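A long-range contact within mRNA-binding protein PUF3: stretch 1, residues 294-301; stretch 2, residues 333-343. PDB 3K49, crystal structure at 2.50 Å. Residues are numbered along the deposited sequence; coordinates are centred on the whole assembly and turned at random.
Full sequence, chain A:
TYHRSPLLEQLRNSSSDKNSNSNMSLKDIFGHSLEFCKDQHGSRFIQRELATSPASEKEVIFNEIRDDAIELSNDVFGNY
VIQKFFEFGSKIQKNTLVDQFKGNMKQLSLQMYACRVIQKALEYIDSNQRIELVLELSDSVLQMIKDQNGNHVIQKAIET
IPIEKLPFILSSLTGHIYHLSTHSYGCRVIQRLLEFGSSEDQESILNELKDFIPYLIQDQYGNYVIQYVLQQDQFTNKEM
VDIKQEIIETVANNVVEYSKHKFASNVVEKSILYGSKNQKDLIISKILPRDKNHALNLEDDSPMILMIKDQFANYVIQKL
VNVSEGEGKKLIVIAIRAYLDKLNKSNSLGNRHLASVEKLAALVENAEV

Stretch 1 (294-301) HALNLEDD
Stretch 2, residues 333-343: VIAIRAYLDKL

Stretch 1 is the last turn of a helix, 294-296, running into a loop, extended at 297-299; stretch 2 is helical throughout, phi/psi near -60/-45, with Arg337 N to Val333 O (2.9 Å) and Ala338 N to Ile334 O (2.9 Å) among its backbone hydrogen bonds. Contacts advance from Ala295 beside Ile334 and Ala335 to Asp300 beside Lys342, so both progress in the same N-to-C sense. No hydrogen bond joins the stretches, and the contact buries 288 Å², both sides summed.

His294 (chi1 m) stays clear of stretch 2. The backbones come closest at Ala295, whose CA lies 4.8 Å from Ala335 CA; with a methyl group on each residue, little side chain separates them, and Ala295 O reaches Ala335 CA at 3.7 Å. Leu296 points its CA-to-CB bond away, yet with chi1 -97° and chi2 t its CG returns to 4.1 Å from CG2 of Ile334 (m, t), an apolar contact. Leu296 O also rests 3.9 Å from Ala338 CB, where a small side chain lets the carbonyl approach.

Asn297 (phi/psi -129/80) is the first residue to leave helical geometry. Leu298 (-89/158; m, t) then points its CA-to-CB bond toward stretch 2, so its branched apolar chain meets the Ala335 methyl, CD1 to CB 3.7 Å, shielding apolar surface from water. Glu299 (-97/156) turns away. At Asp300 (-68/2; chi1 m), OD1 lies 4.0 Å from NZ of Lys342 (t, t, m, t), whose chain bends at chi3: opposite charges attract, but beyond salt-bridge range. Asp301 (-121/1; chi1 p) makes no contact.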

ATOM      1  N   HIS A 294     -21.659   1.642  37.693  1.00100.48           N
ATOM      2  CA  HIS A 294     -20.576   2.468  37.182  1.00 97.11           C
ATOM      3  C   HIS A 294     -20.982   3.006  35.824  1.00 94.09           C
ATOM      4  O   HIS A 294     -20.821   4.192  35.544  1.00 94.33           O
ATOM      5  CB  HIS A 294     -19.286   1.654  37.059  1.00101.34           C
ATOM      6  CG  HIS A 294     -18.603   1.404  38.366  1.00114.39           C
ATOM      7  ND1 HIS A 294     -18.899   0.318  39.170  1.00116.60           N
ATOM      8  CD2 HIS A 294     -17.638   2.094  39.018  1.00113.51           C
ATOM      9  CE1 HIS A 294     -18.147   0.355  40.250  1.00111.18           C
ATOM     10  NE2 HIS A 294     -17.369   1.425  40.185  1.00111.89           N
ATOM     11  N   ALA A 295     -21.533   2.122  34.998  1.00 90.30           N
ATOM     12  CA  ALA A 295     -21.951   2.472  33.649  1.00 89.94           C
ATOM     13  C   ALA A 295     -22.926   3.643  33.642  1.00 95.95           C
ATOM     14  O   ALA A 295     -22.754   4.601  32.885  1.00 95.93           O
ATOM     15  CB  ALA A 295     -22.560   1.264  32.951  1.00 80.51           C
ATOM     16  N   LEU A 296     -23.944   3.571  34.491  1.00 90.78           N
ATOM     17  CA  LEU A 296     -24.957   4.620  34.538  1.00 91.17           C
ATOM     18  C   LEU A 296     -24.408   5.940  35.064  1.00101.16           C
ATOM     19  O   LEU A 296     -24.862   7.014  34.664  1.00102.15           O
ATOM     20  CB  LEU A 296     -26.163   4.173  35.362  1.00 89.15           C
ATOM     21  CG  LEU A 296     -27.322   3.633  34.525  1.00 96.19           C
ATOM     22  CD1 LEU A 296     -28.357   2.917  35.386  1.00 98.07           C
ATOM     23  CD2 LEU A 296     -27.957   4.766  33.723  1.00 92.03           C
ATOM     24  N   ASN A 297     -23.430   5.856  35.960  1.00102.09           N
ATOM     25  CA  ASN A 297     -22.829   7.049  36.543  1.00103.93           C
ATOM     26  C   ASN A 297     -21.304   7.024  36.454  1.00102.36           C
ATOM     27  O   ASN A 297     -20.619   6.702  37.425  1.00 97.96           O
ATOM     28  CB  ASN A 297     -23.283   7.225  37.993  1.00103.21           C
ATOM     29  CG  ASN A 297     -23.108   8.648  38.488  1.00115.51           C
ATOM     30  OD1 ASN A 297     -23.206   9.603  37.713  1.00117.49           O
ATOM     31  ND2 ASN A 297     -22.849   8.798  39.784  1.00119.89           N
ATOM     32  N   LEU A 298     -20.779   7.357  35.278  1.00102.01           N
ATOM     33  CA  LEU A 298     -19.337   7.387  35.067  1.00 92.95           C
ATOM     34  C   LEU A 298     -18.796   8.756  35.422  1.00 87.01           C
ATOM     35  O   LEU A 298     -19.539   9.740  35.433  1.00 90.29           O
ATOM     36  CB  LEU A 298     -18.987   7.053  33.615  1.00 87.32           C
ATOM     37  CG  LEU A 298     -19.117   5.592  33.180  1.00 86.98           C
ATOM     38  CD1 LEU A 298     -18.834   5.449  31.690  1.00 87.87           C
ATOM     39  CD2 LEU A 298     -18.189   4.708  33.996  1.00 78.59           C
ATOM     40  N   GLU A 299     -17.500   8.812  35.714  1.00 83.32           N
ATOM     41  CA  GLU A 299     -16.840  10.072  36.031  1.00 86.56           C
ATOM     42  C   GLU A 299     -16.163  10.631  34.794  1.00 88.46           C
ATOM     43  O   GLU A 299     -15.816   9.890  33.876  1.00 90.06           O
ATOM     44  CB  GLU A 299     -15.813   9.880  37.147  1.00 90.99           C
ATOM     45  CG  GLU A 299     -16.338   9.080  38.324  1.00102.81           C
ATOM     46  CD  GLU A 299     -15.355   9.017  39.470  1.00115.46           C
ATOM     47  OE1 GLU A 299     -14.721  10.054  39.763  1.00119.11           O
ATOM     48  OE2 GLU A 299     -15.224   7.930  40.077  1.00115.73           O
ATOM     49  N   ASP A 300     -15.966  11.944  34.783  1.00 91.89           N
ATOM     50  CA  ASP A 300     -15.398  12.627  33.628  1.00 91.54           C
ATOM     51  C   ASP A 300     -13.931  12.271  33.388  1.00 88.11           C
ATOM     52  O   ASP A 300     -13.300  12.798  32.468  1.00 91.65           O
ATOM     53  CB  ASP A 300     -15.562  14.141  33.783  1.00 95.78           C
ATOM     54  CG  ASP A 300     -17.005  14.548  34.037  1.00102.54           C
ATOM     55  OD1 ASP A 300     -17.905  13.689  33.907  1.00 98.48           O
ATOM     56  OD2 ASP A 300     -17.237  15.730  34.367  1.00103.70           O
ATOM     57  N   ASP A 301     -13.391  11.379  34.210  1.00 80.32           N
ATOM     58  CA  ASP A 301     -12.009  10.935  34.048  1.00 82.68           C
ATOM     59  C   ASP A 301     -11.904   9.425  33.824  1.00 80.52           C
ATOM     60  O   ASP A 301     -10.808   8.881  33.678  1.00 81.28           O
ATOM     61  CB  ASP A 301     -11.124  11.393  35.220  1.00 91.48           C
ATOM     62  CG  ASP A 301     -11.548  10.802  36.561  1.00 95.78           C
ATOM     63  OD1 ASP A 301     -10.651  10.485  37.370  1.00 99.94           O
ATOM     64  OD2 ASP A 301     -12.765  10.660  36.816  1.00 98.65           O
ATOM     65  N   VAL A 333     -22.922   0.221  25.758  1.00 78.75           N
ATOM     66  CA  VAL A 333     -24.050   0.941  25.184  1.00 84.71           C
ATOM     67  C   VAL A 333     -24.666   1.885  26.202  1.00 84.46           C
ATOM     68  O   VAL A 333     -24.835   3.079  25.950  1.00 89.08           O
ATOM     69  CB  VAL A 333     -25.143  -0.024  24.690  1.00 88.22           C
ATOM     70  CG1 VAL A 333     -26.359   0.753  24.209  1.00 85.26           C
ATOM     71  CG2 VAL A 333     -24.602  -0.921  23.587  1.00 82.44           C
ATOM     72  N   ILE A 334     -25.002   1.332  27.358  1.00 82.92           N
ATOM     73  CA  ILE A 334     -25.653   2.095  28.410  1.00 85.44           C
ATOM     74  C   ILE A 334     -24.824   3.301  28.830  1.00 82.37           C
ATOM     75  O   ILE A 334     -25.367   4.378  29.078  1.00 85.93           O
ATOM     76  CB  ILE A 334     -25.911   1.230  29.655  1.00 88.13           C
ATOM     77  CG1 ILE A 334     -26.908   0.115  29.336  1.00104.92           C
ATOM     78  CG2 ILE A 334     -26.413   2.091  30.804  1.00 72.49           C
ATOM     79  CD1 ILE A 334     -27.036  -0.920  30.430  1.00104.04           C
ATOM     80  N   ALA A 335     -23.507   3.119  28.908  1.00 79.40           N
ATOM     81  CA  ALA A 335     -22.603   4.217  29.245  1.00 72.50           C
ATOM     82  C   ALA A 335     -22.716   5.347  28.229  1.00 81.88           C
ATOM     83  O   ALA A 335     -22.773   6.524  28.594  1.00 77.93           O
ATOM     84  CB  ALA A 335     -21.176   3.722  29.330  1.00 74.44           C
ATOM     85  N   ILE A 336     -22.758   4.977  26.952  1.00 84.94           N
ATOM     86  CA  ILE A 336     -22.850   5.949  25.871  1.00 80.72           C
ATOM     87  C   ILE A 336     -24.173   6.687  25.944  1.00 82.06           C
ATOM     88  O   ILE A 336     -24.218   7.915  25.861  1.00 92.89           O
ATOM     89  CB  ILE A 336     -22.710   5.278  24.488  1.00 80.92           C
ATOM     90  CG1 ILE A 336     -21.417   4.467  24.423  1.00 81.06           C
ATOM     91  CG2 ILE A 336     -22.731   6.320  23.389  1.00 71.85           C
ATOM     92  CD1 ILE A 336     -21.238   3.703  23.147  1.00 78.04           C
ATOM     93  N   ARG A 337     -25.252   5.930  26.101  1.00 83.25           N
ATOM     94  CA  ARG A 337     -26.581   6.512  26.235  1.00 93.37           C
ATOM     95  C   ARG A 337     -26.601   7.530  27.369  1.00 93.82           C
ATOM     96  O   ARG A 337     -27.147   8.628  27.232  1.00 95.80           O
ATOM     97  CB  ARG A 337     -27.620   5.419  26.484  1.00 92.35           C
ATOM     98  CG  ARG A 337     -28.051   4.662  25.237  1.00 92.26           C
ATOM     99  CD  ARG A 337     -28.770   3.369  25.614  1.00101.59           C
ATOM    100  NE  ARG A 337     -29.426   2.731  24.472  1.00104.87           N
ATOM    101  CZ  ARG A 337     -29.834   1.465  24.456  1.00109.82           C
ATOM    102  NH1 ARG A 337     -29.648   0.695  25.519  1.00113.07           N
ATOM    103  NH2 ARG A 337     -30.425   0.965  23.375  1.00109.18           N
ATOM    104  N   ALA A 338     -25.986   7.163  28.485  1.00 89.75           N
ATOM    105  CA  ALA A 338     -25.898   8.049  29.637  1.00 94.76           C
ATOM    106  C   ALA A 338     -25.195   9.363  29.308  1.00 99.39           C
ATOM    107  O   ALA A 338     -25.642  10.431  29.724  1.00107.03           O
ATOM    108  CB  ALA A 338     -25.197   7.349  30.786  1.00 94.72           C
ATOM    109  N   TYR A 339     -24.095   9.285  28.563  1.00 97.87           N
ATOM    110  CA  TYR A 339     -23.302  10.475  28.253  1.00 95.40           C
ATOM    111  C   TYR A 339     -24.085  11.508  27.450  1.00 95.80           C
ATOM    112  O   TYR A 339     -23.866  12.712  27.579  1.00 95.52           O
ATOM    113  CB  TYR A 339     -22.021  10.108  27.501  1.00 95.64           C
ATOM    114  CG  TYR A 339     -21.280  11.322  26.982  1.00 94.12           C
ATOM    115  CD1 TYR A 339     -20.458  12.064  27.817  1.00 92.88           C
ATOM    116  CD2 TYR A 339     -21.418  11.736  25.660  1.00 92.04           C
ATOM    117  CE1 TYR A 339     -19.788  13.179  27.351  1.00 95.40           C
ATOM    118  CE2 TYR A 339     -20.750  12.850  25.186  1.00 88.21           C
ATOM    119  CZ  TYR A 339     -19.937  13.566  26.036  1.00 94.41           C
ATOM    120  OH  TYR A 339     -19.270  14.678  25.570  1.00105.78           O
ATOM    121  N   LEU A 340     -24.989  11.030  26.608  1.00 98.51           N
ATOM    122  CA  LEU A 340     -25.787  11.915  25.779  1.00105.07           C
ATOM    123  C   LEU A 340     -26.763  12.706  26.637  1.00109.32           C
ATOM    124  O   LEU A 340     -26.980  13.896  26.416  1.00103.04           O
ATOM    125  CB  LEU A 340     -26.530  11.101  24.723  1.00111.82           C
ATOM    126  CG  LEU A 340     -25.603  10.269  23.832  1.00106.59           C
ATOM    127  CD1 LEU A 340     -26.384   9.271  22.987  1.00105.57           C
ATOM    128  CD2 LEU A 340     -24.754  11.179  22.953  1.00 99.85           C
ATOM    129  N   ASP A 341     -27.337  12.035  27.629  1.00116.01           N
ATOM    130  CA  ASP A 341     -28.284  12.658  28.545  1.00113.16           C
ATOM    131  C   ASP A 341     -27.694  13.885  29.231  1.00116.61           C
ATOM    132  O   ASP A 341     -28.195  14.997  29.063  1.00120.25           O
ATOM    133  CB  ASP A 341     -28.746  11.645  29.592  1.00114.11           C
ATOM    134  CG  ASP A 341     -29.370  10.408  28.967  1.00116.53           C
ATOM    135  OD1 ASP A 341     -29.832  10.499  27.809  1.00113.42           O
ATOM    136  OD2 ASP A 341     -29.397   9.348  29.634  1.00102.89           O
ATOM    137  N   LYS A 342     -26.629  13.674  30.000  1.00112.35           N
ATOM    138  CA  LYS A 342     -25.980  14.755  30.742  1.00116.43           C
ATOM    139  C   LYS A 342     -25.765  16.001  29.891  1.00118.98           C
ATOM    140  O   LYS A 342     -26.130  17.112  30.283  1.00121.14           O
ATOM    141  CB  LYS A 342     -24.641  14.285  31.323  1.00116.90           C
ATOM    142  CG  LYS A 342     -23.767  15.410  31.877  1.00110.24           C
ATOM    143  CD  LYS A 342     -22.565  14.860  32.635  1.00110.37           C
ATOM    144  CE  LYS A 342     -23.003  14.079  33.871  1.00111.70           C
ATOM    145  NZ  LYS A 342     -21.858  13.531  34.654  1.00100.02           N
ATOM    146  N   LEU A 343     -25.165  15.806  28.723  1.00121.19           N
ATOM    147  CA  LEU A 343     -24.841  16.912  27.833  1.00123.64           C
ATOM    148  C   LEU A 343     -26.111  17.548  27.292  1.00123.20           C
ATOM    149  O   LEU A 343     -26.180  18.760  27.078  1.00119.24           O
ATOM    150  CB  LEU A 343     -23.970  16.414  26.680  1.00117.63           C
ATOM    151  CG  LEU A 343     -23.129  17.474  25.970  1.00121.32           C
ATOM    152  CD1 LEU A 343     -22.481  18.401  26.984  1.00121.79           C
ATOM    153  CD2 LEU A 343     -22.079  16.816  25.095  1.00119.07           C
TER